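Local structure of hypothetical glycoside hydrolase (Parabacteroides distasonis, 3TAW) at residues Cys36-Glu40 with Tyr103-Asp107; Glu113-Glu119 with Tyr135-Arg140; Val63-Glu69 with Ser81-Thr87; Pro31-Tyr35 with Asp97-Ala101. The protein is of unknown function but belongs to a glycoside hydrolase-like family whose clan, B_Fructosidase, shares the five-bladed beta-propeller fold. The contacts are given in a common frame with arbitrary orientation. Numbering follows the deposited sequence.

Contact 1 (Cys36-Glu40 with Tyr103-Asp107); sequences CPMRE and YPAKD. With EDO (1,2-ethanediol), chain N; ACT (acetate ion), chain E.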
loop_
_atom_site.group_PDB
_atom_site.type_symbol
_atom_site.label_atom_id
_atom_site.label_comp_id
_atom_site.label_asym_id
_atom_site.label_seq_id
_atom_site.Cartn_x
_atom_site.Cartn_y
_atom_site.Cartn_z
ATOM N N CYS A 36 21.523 4.945 -12.243
ATOM C CA CYS A 36 20.813 5.760 -11.264
ATOM C C CYS A 36 21.202 7.228 -11.351
ATOM O O CYS A 36 22.389 7.570 -11.213
ATOM C CB CYS A 36 21.141 5.261 -9.871
ATOM S SG CYS A 36 20.408 6.296 -8.556
ATOM N N PRO A 37 20.223 8.120 -11.575
ATOM C CA PRO A 37 20.538 9.540 -11.692
ATOM C C PRO A 37 20.823 10.211 -10.353
ATOM O O PRO A 37 21.342 11.326 -10.347
ATOM C CB PRO A 37 19.266 10.129 -12.316
ATOM C CG PRO A 37 18.201 9.262 -11.855
ATOM C CD PRO A 37 18.775 7.866 -11.743
HETATM N N MSE A 38 20.453 9.558 -9.248
HETATM C CA MSE A 38 20.746 10.061 -7.899
HETATM C C MSE A 38 22.216 9.797 -7.565
HETATM O O MSE A 38 22.924 10.710 -7.120
HETATM C CB MSE A 38 19.821 9.410 -6.854
HETATM C CG MSE A 38 20.104 9.824 -5.405
HETATM SE SE MSE A 38 19.036 8.870 -4.129
HETATM C CE MSE A 38 20.009 7.235 -4.054
ATOM N N ARG A 39 22.655 8.550 -7.771
ATOM C CA ARG A 39 24.037 8.119 -7.527
ATOM C C ARG A 39 24.974 8.502 -8.679
ATOM O O ARG A 39 26.199 8.598 -8.499
ATOM C CB ARG A 39 24.091 6.588 -7.342
ATOM C CG ARG A 39 23.203 6.000 -6.224
ATOM C CD ARG A 39 23.747 6.334 -4.857
ATOM N NE ARG A 39 23.126 5.568 -3.776
ATOM C CZ ARG A 39 23.203 5.926 -2.493
ATOM N NH1 ARG A 39 23.855 7.026 -2.159
ATOM N NH2 ARG A 39 22.612 5.206 -1.545
ATOM N N GLU A 40 24.400 8.713 -9.873
ATOM C CA GLU A 40 25.193 8.848 -11.110
ATOM C C GLU A 40 26.128 7.646 -11.235
ATOM O O GLU A 40 27.352 7.760 -11.387
ATOM C CB GLU A 40 25.916 10.204 -11.212
ATOM C CG GLU A 40 24.877 11.339 -11.266
ATOM C CD GLU A 40 25.406 12.716 -11.512
ATOM O OE1 GLU A 40 26.639 12.935 -11.481
ATOM O OE2 GLU A 40 24.544 13.610 -11.737
ATOM N N TYR A 103 11.597 6.276 -9.151
ATOM C CA TYR A 103 12.863 6.279 -8.411
ATOM C C TYR A 103 13.252 7.696 -8.018
ATOM O O TYR A 103 12.762 8.670 -8.605
ATOM C CB TYR A 103 13.982 5.661 -9.290
ATOM C CG TYR A 103 13.955 6.173 -10.693
ATOM C CD1 TYR A 103 14.594 7.348 -11.032
ATOM C CD2 TYR A 103 13.232 5.495 -11.688
ATOM C CE1 TYR A 103 14.551 7.843 -12.333
ATOM C CE2 TYR A 103 13.169 5.972 -12.963
ATOM C CZ TYR A 103 13.835 7.160 -13.287
ATOM O OH TYR A 103 13.774 7.665 -14.567
ATOM N N PRO A 104 14.128 7.821 -7.008
ATOM C CA PRO A 104 14.618 9.137 -6.642
ATOM C C PRO A 104 15.571 9.656 -7.733
ATOM O O PRO A 104 16.217 8.858 -8.431
ATOM C CB PRO A 104 15.371 8.875 -5.336
ATOM C CG PRO A 104 15.866 7.471 -5.468
ATOM C CD PRO A 104 14.742 6.755 -6.191
ATOM N N ALA A 105 15.651 10.975 -7.889
ATOM C CA ALA A 105 16.416 11.552 -8.971
ATOM C C ALA A 105 16.812 12.968 -8.594
ATOM O O ALA A 105 16.467 13.429 -7.503
ATOM C CB ALA A 105 15.585 11.542 -10.262
ATOM N N LYS A 106 17.529 13.652 -9.483
ATOM C CA LYS A 106 17.880 15.067 -9.257
ATOM C C LYS A 106 16.735 15.918 -9.822
ATOM O O LYS A 106 16.869 16.645 -10.822
ATOM C CB LYS A 106 19.249 15.375 -9.884
ATOM C CG LYS A 106 20.359 14.608 -9.190
ATOM C CD LYS A 106 21.772 15.057 -9.562
ATOM C CE LYS A 106 22.797 14.234 -8.750
ATOM N NZ LYS A 106 24.214 14.576 -9.055
ATOM N N ASP A 107 15.581 15.775 -9.178
ATOM C CA ASP A 107 14.342 16.420 -9.612
ATOM C C ASP A 107 13.815 17.276 -8.463
ATOM O O ASP A 107 14.524 17.495 -7.469
ATOM C CB ASP A 107 13.316 15.369 -10.096
ATOM C CG ASP A 107 12.929 14.363 -9.017
ATOM O OD1 ASP A 107 13.095 14.656 -7.813
ATOM O OD2 ASP A 107 12.473 13.257 -9.402
HETATM C C1 EDO N . 10.750 8.703 -12.844
HETATM O O1 EDO N . 9.414 9.173 -13.004
HETATM C C2 EDO N . 11.255 9.216 -11.513
HETATM O O2 EDO N . 10.526 8.602 -10.441
HETATM C C ACT E . 16.479 9.551 -15.343
HETATM O O ACT E . 16.885 8.355 -15.440
HETATM O OXT ACT E . 15.233 9.744 -15.216
HETATM C CH3 ACT E . 17.426 10.718 -15.372
HETATM O O HOH W 1 25.671 12.095 -7.644
#

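Contact 2 (Glu113-Glu119 with Tyr135-Arg140); sequences ECPGGTE and YTQWNR. With EDO (1,2-ethanediol), chain P.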
loop_
_atom_site.group_PDB
_atom_site.type_symbol
_atom_site.label_atom_id
_atom_site.label_comp_id
_atom_site.label_asym_id
_atom_site.label_seq_id
_atom_site.Cartn_x
_atom_site.Cartn_y
_atom_site.Cartn_z
ATOM N N GLU A 113 13.578 12.647 -1.022
ATOM C CA GLU A 113 13.692 11.261 -1.506
ATOM C C GLU A 113 15.110 10.697 -1.527
ATOM O O GLU A 113 15.286 9.520 -1.807
ATOM C CB GLU A 113 13.085 11.169 -2.905
ATOM C CG GLU A 113 11.587 11.379 -2.902
ATOM C CD GLU A 113 10.947 11.357 -4.286
ATOM O OE1 GLU A 113 11.637 11.132 -5.299
ATOM O OE2 GLU A 113 9.728 11.599 -4.327
ATOM N N CYS A 114 16.103 11.547 -1.228
ATOM C CA CYS A 114 17.519 11.153 -1.201
ATOM C C CYS A 114 17.984 10.963 0.232
ATOM O O CYS A 114 17.788 11.851 1.065
ATOM C CB CYS A 114 18.397 12.227 -1.846
ATOM S SG CYS A 114 20.192 11.855 -1.809
ATOM N N PRO A 115 18.631 9.831 0.532
ATOM C CA PRO A 115 19.004 8.659 -0.293
ATOM C C PRO A 115 18.094 7.443 -0.206
ATOM O O PRO A 115 18.367 6.435 -0.870
ATOM C CB PRO A 115 20.384 8.300 0.274
ATOM C CG PRO A 115 20.225 8.570 1.750
ATOM C CD PRO A 115 19.246 9.735 1.873
ATOM N N GLY A 116 17.012 7.512 0.571
ATOM C CA GLY A 116 16.202 6.332 0.848
ATOM C C GLY A 116 15.228 5.968 -0.261
ATOM O O GLY A 116 14.758 4.822 -0.335
ATOM N N GLY A 117 14.937 6.925 -1.130
ATOM C CA GLY A 117 14.107 6.651 -2.302
ATOM C C GLY A 117 12.604 6.642 -2.069
ATOM O O GLY A 117 12.071 7.386 -1.247
ATOM N N THR A 118 11.916 5.786 -2.822
ATOM C CA THR A 118 10.486 5.871 -2.978
ATOM C C THR A 118 9.885 4.530 -2.551
ATOM O O THR A 118 10.032 3.548 -3.263
ATOM C CB THR A 118 10.151 6.195 -4.473
ATOM O OG1 THR A 118 10.657 5.166 -5.329
ATOM C CG2 THR A 118 10.765 7.519 -4.909
ATOM N N GLU A 119 9.212 4.489 -1.397
ATOM C CA GLU A 119 8.733 3.236 -0.803
ATOM C C GLU A 119 7.220 3.041 -0.893
ATOM O O GLU A 119 6.468 4.005 -1.032
ATOM C CB GLU A 119 9.068 3.181 0.693
ATOM C CG GLU A 119 10.511 3.537 1.070
ATOM C CD GLU A 119 10.738 3.503 2.564
ATOM O OE1 GLU A 119 9.731 3.584 3.343
ATOM O OE2 GLU A 119 11.926 3.419 2.972
ATOM N N TYR A 135 2.907 7.291 -2.163
ATOM C CA TYR A 135 4.120 6.575 -1.777
ATOM C C TYR A 135 4.859 7.337 -0.691
ATOM O O TYR A 135 4.507 8.475 -0.372
ATOM C CB TYR A 135 5.043 6.383 -2.998
ATOM C CG TYR A 135 5.631 7.676 -3.543
ATOM C CD1 TYR A 135 4.899 8.504 -4.379
ATOM C CD2 TYR A 135 6.943 8.049 -3.244
ATOM C CE1 TYR A 135 5.432 9.699 -4.874
ATOM C CE2 TYR A 135 7.497 9.221 -3.751
ATOM C CZ TYR A 135 6.741 10.036 -4.561
ATOM O OH TYR A 135 7.300 11.165 -5.077
ATOM N N THR A 136 5.856 6.689 -0.103
ATOM C CA THR A 136 6.650 7.301 0.948
ATOM C C THR A 136 7.970 7.811 0.391
ATOM O O THR A 136 8.695 7.069 -0.276
ATOM C CB THR A 136 7.014 6.286 2.034
ATOM O OG1 THR A 136 5.844 5.584 2.449
ATOM C CG2 THR A 136 7.700 6.995 3.246
ATOM N N GLN A 137 8.265 9.069 0.658
ATOM C CA GLN A 137 9.585 9.653 0.373
ATOM C C GLN A 137 10.450 9.399 1.589
ATOM O O GLN A 137 10.022 9.693 2.719
ATOM C CB GLN A 137 9.465 11.156 0.145
ATOM C CG GLN A 137 8.481 11.558 -0.951
ATOM C CD GLN A 137 8.462 13.049 -1.146
ATOM O OE1 GLN A 137 8.189 13.805 -0.192
ATOM N NE2 GLN A 137 8.741 13.503 -2.372
ATOM N N TRP A 138 11.647 8.853 1.397
ATOM C CA TRP A 138 12.536 8.581 2.538
ATOM C C TRP A 138 13.899 9.171 2.302
ATOM O O TRP A 138 14.583 8.829 1.337
ATOM C CB TRP A 138 12.640 7.093 2.784
ATOM C CG TRP A 138 13.445 6.598 3.973
ATOM C CD1 TRP A 138 14.267 5.509 3.983
ATOM C CD2 TRP A 138 13.446 7.103 5.331
ATOM N NE1 TRP A 138 14.774 5.311 5.218
ATOM C CE2 TRP A 138 14.286 6.264 6.075
ATOM C CE3 TRP A 138 12.808 8.166 5.980
ATOM C CZ2 TRP A 138 14.535 6.466 7.440
ATOM C CZ3 TRP A 138 13.030 8.353 7.333
ATOM C CH2 TRP A 138 13.898 7.513 8.044
ATOM N N ASN A 139 14.277 10.073 3.196
ATOM C CA ASN A 139 15.560 10.731 3.133
ATOM C C ASN A 139 16.390 10.444 4.381
ATOM O O ASN A 139 17.343 11.182 4.675
ATOM C CB ASN A 139 15.370 12.233 2.959
ATOM C CG ASN A 139 14.699 12.880 4.147
ATOM O OD1 ASN A 139 14.327 12.212 5.119
ATOM N ND2 ASN A 139 14.564 14.194 4.085
ATOM N N ARG A 140 16.041 9.367 5.088
ATOM C CA ARG A 140 16.684 8.965 6.360
ATOM C C ARG A 140 16.441 9.915 7.524
ATOM O O ARG A 140 17.047 9.749 8.575
ATOM C CB ARG A 140 18.193 8.785 6.222
ATOM C CG ARG A 140 18.613 7.953 5.083
ATOM C CD ARG A 140 19.111 6.581 5.492
ATOM N NE ARG A 140 19.825 6.058 4.347
ATOM C CZ ARG A 140 19.313 5.229 3.426
ATOM N NH1 ARG A 140 18.076 4.720 3.520
ATOM N NH2 ARG A 140 20.088 4.866 2.404
HETATM C C1 EDO P . 11.215 4.849 7.707
HETATM O O1 EDO P . 9.913 5.196 8.198
HETATM C C2 EDO P . 11.133 4.722 6.197
HETATM O O2 EDO P . 9.867 4.162 5.859
HETATM O O HOH W 2 7.040 3.482 3.824
#

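Contact 3 (Val63-Glu69 with Ser81-Thr87); sequences VVMYRAE and SRLGYAT. With EDO (1,2-ethanediol), chain M.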
loop_
_atom_site.group_PDB
_atom_site.type_symbol
_atom_site.label_atom_id
_atom_site.label_comp_id
_atom_site.label_asym_id
_atom_site.label_seq_id
_atom_site.Cartn_x
_atom_site.Cartn_y
_atom_site.Cartn_z
ATOM N N VAL A 63 -0.709 -4.678 -13.813
ATOM C CA VAL A 63 0.624 -4.091 -13.598
ATOM C C VAL A 63 0.890 -4.123 -12.112
ATOM O O VAL A 63 0.091 -3.640 -11.317
ATOM C CB VAL A 63 0.738 -2.658 -14.166
ATOM C CG1 VAL A 63 2.097 -2.011 -13.780
ATOM C CG2 VAL A 63 0.517 -2.670 -15.706
ATOM N N VAL A 64 2.020 -4.701 -11.729
ATOM C CA VAL A 64 2.482 -4.632 -10.360
ATOM C C VAL A 64 3.701 -3.746 -10.359
ATOM O O VAL A 64 4.664 -4.005 -11.108
ATOM C CB VAL A 64 2.806 -6.008 -9.801
ATOM C CG1 VAL A 64 3.644 -5.892 -8.495
ATOM C CG2 VAL A 64 1.494 -6.781 -9.547
HETATM N N MSE A 65 3.680 -2.730 -9.499
HETATM C CA MSE A 65 4.844 -1.882 -9.275
HETATM C C MSE A 65 5.391 -2.217 -7.894
HETATM O O MSE A 65 4.866 -1.794 -6.865
HETATM C CB MSE A 65 4.488 -0.396 -9.456
HETATM C CG MSE A 65 4.128 -0.089 -10.896
HETATM SE SE MSE A 65 3.916 1.814 -11.260
HETATM C CE MSE A 65 5.649 2.546 -10.865
ATOM N N TYR A 66 6.428 -3.033 -7.882
ATOM C CA TYR A 66 6.959 -3.569 -6.627
ATOM C C TYR A 66 8.028 -2.670 -6.033
ATOM O O TYR A 66 8.783 -1.991 -6.745
ATOM C CB TYR A 66 7.465 -4.989 -6.822
ATOM C CG TYR A 66 8.472 -5.181 -7.942
ATOM C CD1 TYR A 66 8.058 -5.432 -9.248
ATOM C CD2 TYR A 66 9.836 -5.146 -7.692
ATOM C CE1 TYR A 66 8.984 -5.643 -10.292
ATOM C CE2 TYR A 66 10.757 -5.347 -8.695
ATOM C CZ TYR A 66 10.322 -5.588 -10.021
ATOM O OH TYR A 66 11.221 -5.815 -11.026
ATOM N N ARG A 67 8.087 -2.655 -4.706
ATOM C CA ARG A 67 9.141 -1.958 -4.008
ATOM C C ARG A 67 10.394 -2.789 -4.116
ATOM O O ARG A 67 10.405 -3.924 -3.681
ATOM C CB ARG A 67 8.788 -1.746 -2.540
ATOM C CG ARG A 67 9.876 -0.995 -1.773
ATOM C CD ARG A 67 9.518 -0.853 -0.299
ATOM N NE ARG A 67 10.647 -0.424 0.509
ATOM C CZ ARG A 67 10.610 -0.218 1.827
ATOM N NH1 ARG A 67 9.480 -0.367 2.515
ATOM N NH2 ARG A 67 11.714 0.147 2.465
ATOM N N ALA A 68 11.443 -2.233 -4.719
ATOM C CA ALA A 68 12.699 -2.950 -4.892
ATOM C C ALA A 68 13.782 -2.237 -4.099
ATOM O O ALA A 68 13.883 -1.020 -4.137
ATOM C CB ALA A 68 13.102 -2.998 -6.366
ATOM N N GLU A 69 14.586 -3.011 -3.385
ATOM C CA GLU A 69 15.692 -2.456 -2.635
ATOM C C GLU A 69 17.020 -2.984 -3.139
ATOM O O GLU A 69 17.162 -4.176 -3.428
ATOM C CB GLU A 69 15.545 -2.774 -1.152
ATOM C CG GLU A 69 14.546 -1.885 -0.423
ATOM C CD GLU A 69 14.501 -2.149 1.081
ATOM O OE1 GLU A 69 14.783 -3.304 1.486
ATOM O OE2 GLU A 69 14.204 -1.192 1.850
ATOM N N SER A 81 15.047 2.480 -2.020
ATOM C CA SER A 81 13.871 1.855 -2.624
ATOM C C SER A 81 13.531 2.547 -3.937
ATOM O O SER A 81 13.641 3.766 -4.050
ATOM C CB SER A 81 12.663 1.944 -1.680
ATOM O OG SER A 81 12.838 1.136 -0.518
ATOM N N ARG A 82 13.194 1.739 -4.933
ATOM C CA ARG A 82 12.771 2.166 -6.255
ATOM C C ARG A 82 11.619 1.231 -6.656
ATOM O O ARG A 82 11.470 0.139 -6.082
ATOM C CB ARG A 82 13.941 2.066 -7.252
ATOM C CG ARG A 82 15.135 2.924 -6.850
ATOM C CD ARG A 82 16.288 2.801 -7.837
ATOM N NE ARG A 82 17.458 3.582 -7.455
ATOM C CZ ARG A 82 18.435 3.157 -6.651
ATOM N NH1 ARG A 82 18.385 1.971 -6.058
ATOM N NH2 ARG A 82 19.478 3.942 -6.404
ATOM N N LEU A 83 10.788 1.654 -7.606
ATOM C CA LEU A 83 9.663 0.852 -8.010
ATOM C C LEU A 83 9.879 0.205 -9.364
ATOM O O LEU A 83 10.148 0.888 -10.357
ATOM C CB LEU A 83 8.394 1.712 -8.083
ATOM C CG LEU A 83 8.068 2.540 -6.853
ATOM C CD1 LEU A 83 6.738 3.236 -7.013
ATOM C CD2 LEU A 83 8.142 1.717 -5.519
ATOM N N GLY A 84 9.701 -1.100 -9.383
ATOM C CA GLY A 84 9.729 -1.895 -10.600
ATOM C C GLY A 84 8.426 -1.822 -11.353
ATOM O O GLY A 84 7.450 -1.224 -10.885
ATOM N N TYR A 85 8.418 -2.378 -12.560
ATOM C CA TYR A 85 7.234 -2.386 -13.411
ATOM C C TYR A 85 7.114 -3.790 -14.008
ATOM O O TYR A 85 7.976 -4.232 -14.771
ATOM C CB TYR A 85 7.376 -1.346 -14.522
ATOM C CG TYR A 85 6.174 -1.197 -15.412
ATOM C CD1 TYR A 85 6.002 -2.022 -16.525
ATOM C CD2 TYR A 85 5.208 -0.220 -15.172
ATOM C CE1 TYR A 85 4.886 -1.872 -17.368
ATOM C CE2 TYR A 85 4.095 -0.079 -15.999
ATOM C CZ TYR A 85 3.935 -0.907 -17.085
ATOM O OH TYR A 85 2.828 -0.773 -17.924
ATOM N N ALA A 86 6.051 -4.498 -13.651
ATOM C CA ALA A 86 5.865 -5.879 -14.079
ATOM C C ALA A 86 4.444 -6.054 -14.581
ATOM O O ALA A 86 3.500 -5.579 -13.936
ATOM C CB ALA A 86 6.127 -6.821 -12.917
ATOM N N THR A 87 4.279 -6.751 -15.706
ATOM C CA THR A 87 2.952 -6.959 -16.278
ATOM C C THR A 87 2.569 -8.443 -16.313
ATOM O O THR A 87 3.429 -9.329 -16.399
ATOM C CB THR A 87 2.829 -6.430 -17.711
ATOM O OG1 THR A 87 3.622 -7.237 -18.591
ATOM C CG2 THR A 87 3.271 -4.975 -17.810
HETATM C C1 EDO M . 2.901 -10.740 -19.665
HETATM O O1 EDO M . 2.423 -9.412 -19.781
HETATM C C2 EDO M . 3.452 -11.142 -21.024
HETATM O O2 EDO M . 2.407 -11.051 -22.004
HETATM O O HOH W 3 10.547 -4.231 -13.000
#

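Contact 4 (Pro31-Tyr35 with Asp97-Ala101); sequences PTKFY and DTKPA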
loop_
_atom_site.group_PDB
_atom_site.type_symbol
_atom_site.label_atom_id
_atom_site.label_comp_id
_atom_site.label_asym_id
_atom_site.label_seq_id
_atom_site.Cartn_x
_atom_site.Cartn_y
_atom_site.Cartn_z
ATOM N N PRO A 31 19.682 -9.511 -10.204
ATOM C CA PRO A 31 20.898 -8.692 -10.253
ATOM C C PRO A 31 20.898 -7.567 -11.300
ATOM O O PRO A 31 21.950 -6.983 -11.586
ATOM C CB PRO A 31 21.993 -9.727 -10.593
ATOM C CG PRO A 31 21.302 -10.742 -11.398
ATOM C CD PRO A 31 19.860 -10.810 -10.876
ATOM N N THR A 32 19.725 -7.244 -11.828
ATOM C CA THR A 32 19.544 -6.242 -12.861
ATOM C C THR A 32 20.191 -4.903 -12.551
ATOM O O THR A 32 20.060 -4.395 -11.438
ATOM C CB THR A 32 18.039 -5.978 -13.027
ATOM O OG1 THR A 32 17.328 -7.232 -12.898
ATOM C CG2 THR A 32 17.773 -5.344 -14.357
ATOM N N LYS A 33 20.854 -4.304 -13.546
ATOM C CA LYS A 33 21.463 -2.996 -13.342
ATOM C C LYS A 33 20.698 -1.896 -14.063
ATOM O O LYS A 33 20.129 -2.118 -15.156
ATOM C CB LYS A 33 22.886 -2.979 -13.882
ATOM C CG LYS A 33 23.798 -4.087 -13.381
ATOM C CD LYS A 33 24.092 -3.987 -11.912
ATOM C CE LYS A 33 25.040 -2.822 -11.559
ATOM N NZ LYS A 33 26.478 -3.055 -11.930
ATOM N N PHE A 34 20.719 -0.704 -13.489
ATOM C CA PHE A 34 20.311 0.484 -14.202
ATOM C C PHE A 34 21.149 1.662 -13.775
ATOM O O PHE A 34 21.747 1.655 -12.690
ATOM C CB PHE A 34 18.813 0.786 -14.056
ATOM C CG PHE A 34 18.464 1.833 -13.015
ATOM C CD1 PHE A 34 18.744 1.632 -11.677
ATOM C CD2 PHE A 34 17.836 3.010 -13.394
ATOM C CE1 PHE A 34 18.418 2.612 -10.723
ATOM C CE2 PHE A 34 17.479 3.985 -12.449
ATOM C CZ PHE A 34 17.772 3.780 -11.115
ATOM N N TYR A 35 21.176 2.673 -14.631
ATOM C CA TYR A 35 21.950 3.872 -14.341
ATOM C C TYR A 35 21.128 4.839 -13.514
ATOM O O TYR A 35 20.155 5.455 -14.006
ATOM C CB TYR A 35 22.456 4.553 -15.599
ATOM C CG TYR A 35 23.432 5.646 -15.240
ATOM C CD1 TYR A 35 24.744 5.342 -14.913
ATOM C CD2 TYR A 35 23.040 6.981 -15.202
ATOM C CE1 TYR A 35 25.625 6.329 -14.583
ATOM C CE2 TYR A 35 23.936 7.991 -14.857
ATOM C CZ TYR A 35 25.228 7.645 -14.536
ATOM O OH TYR A 35 26.162 8.610 -14.195
ATOM N N ASP A 97 10.220 -5.175 -16.306
ATOM C CA ASP A 97 11.143 -4.233 -16.891
ATOM C C ASP A 97 12.508 -4.302 -16.200
ATOM O O ASP A 97 12.609 -4.493 -14.983
ATOM C CB ASP A 97 10.600 -2.804 -16.789
ATOM C CG ASP A 97 9.575 -2.472 -17.869
ATOM O OD1 ASP A 97 9.213 -3.362 -18.691
ATOM O OD2 ASP A 97 9.156 -1.299 -17.886
ATOM N N THR A 98 13.549 -4.053 -16.985
ATOM C CA THR A 98 14.896 -4.011 -16.447
ATOM C C THR A 98 15.220 -2.674 -15.814
ATOM O O THR A 98 16.157 -2.591 -15.049
ATOM C CB THR A 98 15.949 -4.330 -17.539
ATOM O OG1 THR A 98 15.806 -3.422 -18.644
ATOM C CG2 THR A 98 15.783 -5.739 -18.008
ATOM N N LYS A 99 14.503 -1.622 -16.202
ATOM C CA LYS A 99 14.653 -0.300 -15.606
ATOM C C LYS A 99 13.487 -0.040 -14.649
ATOM O O LYS A 99 12.351 -0.252 -15.021
ATOM C CB LYS A 99 14.637 0.769 -16.702
ATOM C CG LYS A 99 15.186 2.090 -16.290
ATOM C CD LYS A 99 15.046 3.131 -17.400
ATOM C CE LYS A 99 13.651 3.707 -17.445
ATOM N NZ LYS A 99 13.401 4.434 -16.169
ATOM N N PRO A 100 13.770 0.452 -13.431
ATOM C CA PRO A 100 12.656 0.860 -12.575
ATOM C C PRO A 100 11.830 1.990 -13.219
ATOM O O PRO A 100 12.365 2.830 -13.967
ATOM C CB PRO A 100 13.335 1.313 -11.279
ATOM C CG PRO A 100 14.726 1.764 -11.738
ATOM C CD PRO A 100 15.088 0.849 -12.884
ATOM N N ALA A 101 10.529 1.994 -12.938
ATOM C CA ALA A 101 9.623 3.004 -13.505
ATOM C C ALA A 101 9.462 4.245 -12.616
ATOM O O ALA A 101 8.966 5.278 -13.085
ATOM C CB ALA A 101 8.261 2.383 -13.785
HETATM O O HOH W 4 18.256 -0.945 -16.908
#

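Contact 1 (Cys36-Glu40 with Tyr103-Asp107)
The turn of the hairpin 33-36/41-44 packs against the linker between two propeller blades. Within the turn, Arg39 N donates to Cys36 SG at 3.3 Å, and Glu40 N makes a weak 2.7 Å bond to Cys36 O; these bonds close the turn, from which Pro37 points toward the linker. Pro37 CG sits 3.8 Å from Ala105 CB and 3.9 Å from Tyr103 CE1, while the selenium of Met38, a selenomethionine, lies 3.7 Å from Pro104 CG. In beta-propeller terms, residues 103-107 belong to the connection from strand 95-96 of one four-stranded blade to the helix 110-113 that precedes the next blade. At the surface, Lys106, the centre of an inverse gamma turn, stretches past Pro37 to a salt bridge of 2.9 Å between its NZ and Glu40 OE2. A water bridges this end, donating to Met38 O at 3.1 Å and accepting from Lys106 NZ at 3.2 Å. Tyr103 OH donates to an acetate ion, probably from the crystallisation liquor, 2.6 Å to OXT, whose methyl carbon CH3 is 3.6 Å from Pro37 CB.

Contact 2 (Glu113-Glu119 with Tyr135-Arg140)
A buried carboxylate needs partners, and Glu113, at the end of helix 110-113, finds them on strand 131-138. Its OE2 accepts from Tyr135 OH at 2.6 Å and from Gln137 NE2 at 2.9 Å; OE1 forms a salt bridge with Lys158. The Gln137 amide is shared further, with Gln109 and Asn112. The antiparallel backbone is firmest at Glu119 and Thr136, where Glu119 N to Thr136 O and Thr136 N to Glu119 O both measure 2.9 Å. Trp138 N donates to Gly117 O at 3.1 Å, but Gly116 N reaches Trp138 O (2.9 Å) only weakly, where the chain comes out of the turn containing cis-Pro115. A CB on Gly116 would clash with Trp138 CD1; Trp138 NE1 is taken by Gly77 O. Glu119 OE1 accepts from a water at 2.7 Å, itself 2.8 Å from Thr136 OG1, and from O2 of an ethanediol, probably left from crystallisation, at 2.6 Å. The donors gathered round Glu113 are consistent with its being held ionised inside the protein.

Contact 3 (Val63-Glu69 with Ser81-Thr87)
Each face of this strand pair carries one apolar cluster built round a tyrosine. On the face with Val64, Ala68 and Ala86, Gly84 CA stands 3.9 Å from the centroid of the Tyr66 ring, 15° off its normal, a CH-pi contact that leaves no room for a side chain, since a CB would clash with the ring; Ala86 CB meets the ring edge, 4.1 Å from Tyr66 CE1. On the opposite face Val63 CG1 covers the Tyr85 ring, 4.0 Å from its centroid, and CE of the selenomethionine Met65 lies 4.0 Å from Leu83 CB. Around these runs the antiparallel ladder: Val64 N to Ala86 O (2.8 Å) with Ala86 N to Val64 O (2.9 Å), and Ala68 N to Arg82 O (2.7 Å) with Arg82 N to Ala68 O (3.0 Å). It is interrupted at residues 84-85, where strand 81-88 is broken: Gly84 N still reaches Tyr66 O at 2.9 Å, but Gly84 O takes a CA-H...O contact from Met65 CA (3.1 Å). At the polar end Arg67 NE donates to Ser81 OG (2.9 Å), its NH2 forms a salt bridge with Glu69 OE2 (2.9 Å), and Asp120 takes NH1. Flanked by 49-58 and 95-96, these are the middle strands of an up-and-down propeller blade.

Contact 4 (Pro31-Tyr35 with Asp97-Ala101)
Phe34, the residue with most surface buried by this contact, illustrates how a proline can meet an aromatic ring. Pro100 points the CG/CD edge of its ring at the phenyl face: its CG is 3.6 Å from the centroid of the Phe34 ring and only 9° off the normal, a CH-pi contact, and Phe34 CG to Pro100 CD is 3.5 Å. Lys99 extends the apolar surface with its CG 4.0 Å from Phe34 CD2, while its ammonium turns back along its own segment, NZ donating to Pro100 O at 2.9 Å. Trp45 meets Phe34 in a T-shaped arrangement. Strand 33-36 pairs with 41-44 in a two-stranded hairpin, separate from the four-stranded blade made by strands 49-58 to 95-96; residues 97-101 leave that blade's last strand, and backbone bonds from Asp97 to Tyr85 and from Ala101 to Leu83 keep them alongside strand 81-88. Thr98 and Thr32 form a second patch. Thr98 O lies 3.3 Å from Thr32 CG2 and accepts from Trp45 NE1, and Thr98 CB is 3.8 Å from the same Thr32 methyl. No hydrogen bond links the two segments directly; instead a water donates to Lys33 O at 2.8 Å and, weakly, to Thr98 O at 3.3 Å.

In the fold
The four contacts show how propeller blades are joined. Contact 3 lies wholly within the first blade and contact 2 at the start of the next; their centres are about 15 Å apart, yet Gly116 O to Ser81 N and Thr118 N to Ser81 O, both 2.9 Å and probable hydrogen bonds, link the start of strand 81-88 to the segment that runs into strand 117-125, an outermost strand of the next blade. Contacts 4 and 1, about 13 Å apart between centres, use successive parts of one hairpin (31-35, then 36-40) and of one linker (97-101, then 103-107), so their segments alternate along the chain. The hairpin packs along the linker as it leaves the first blade, and Arg82 packs against residues of both contacts.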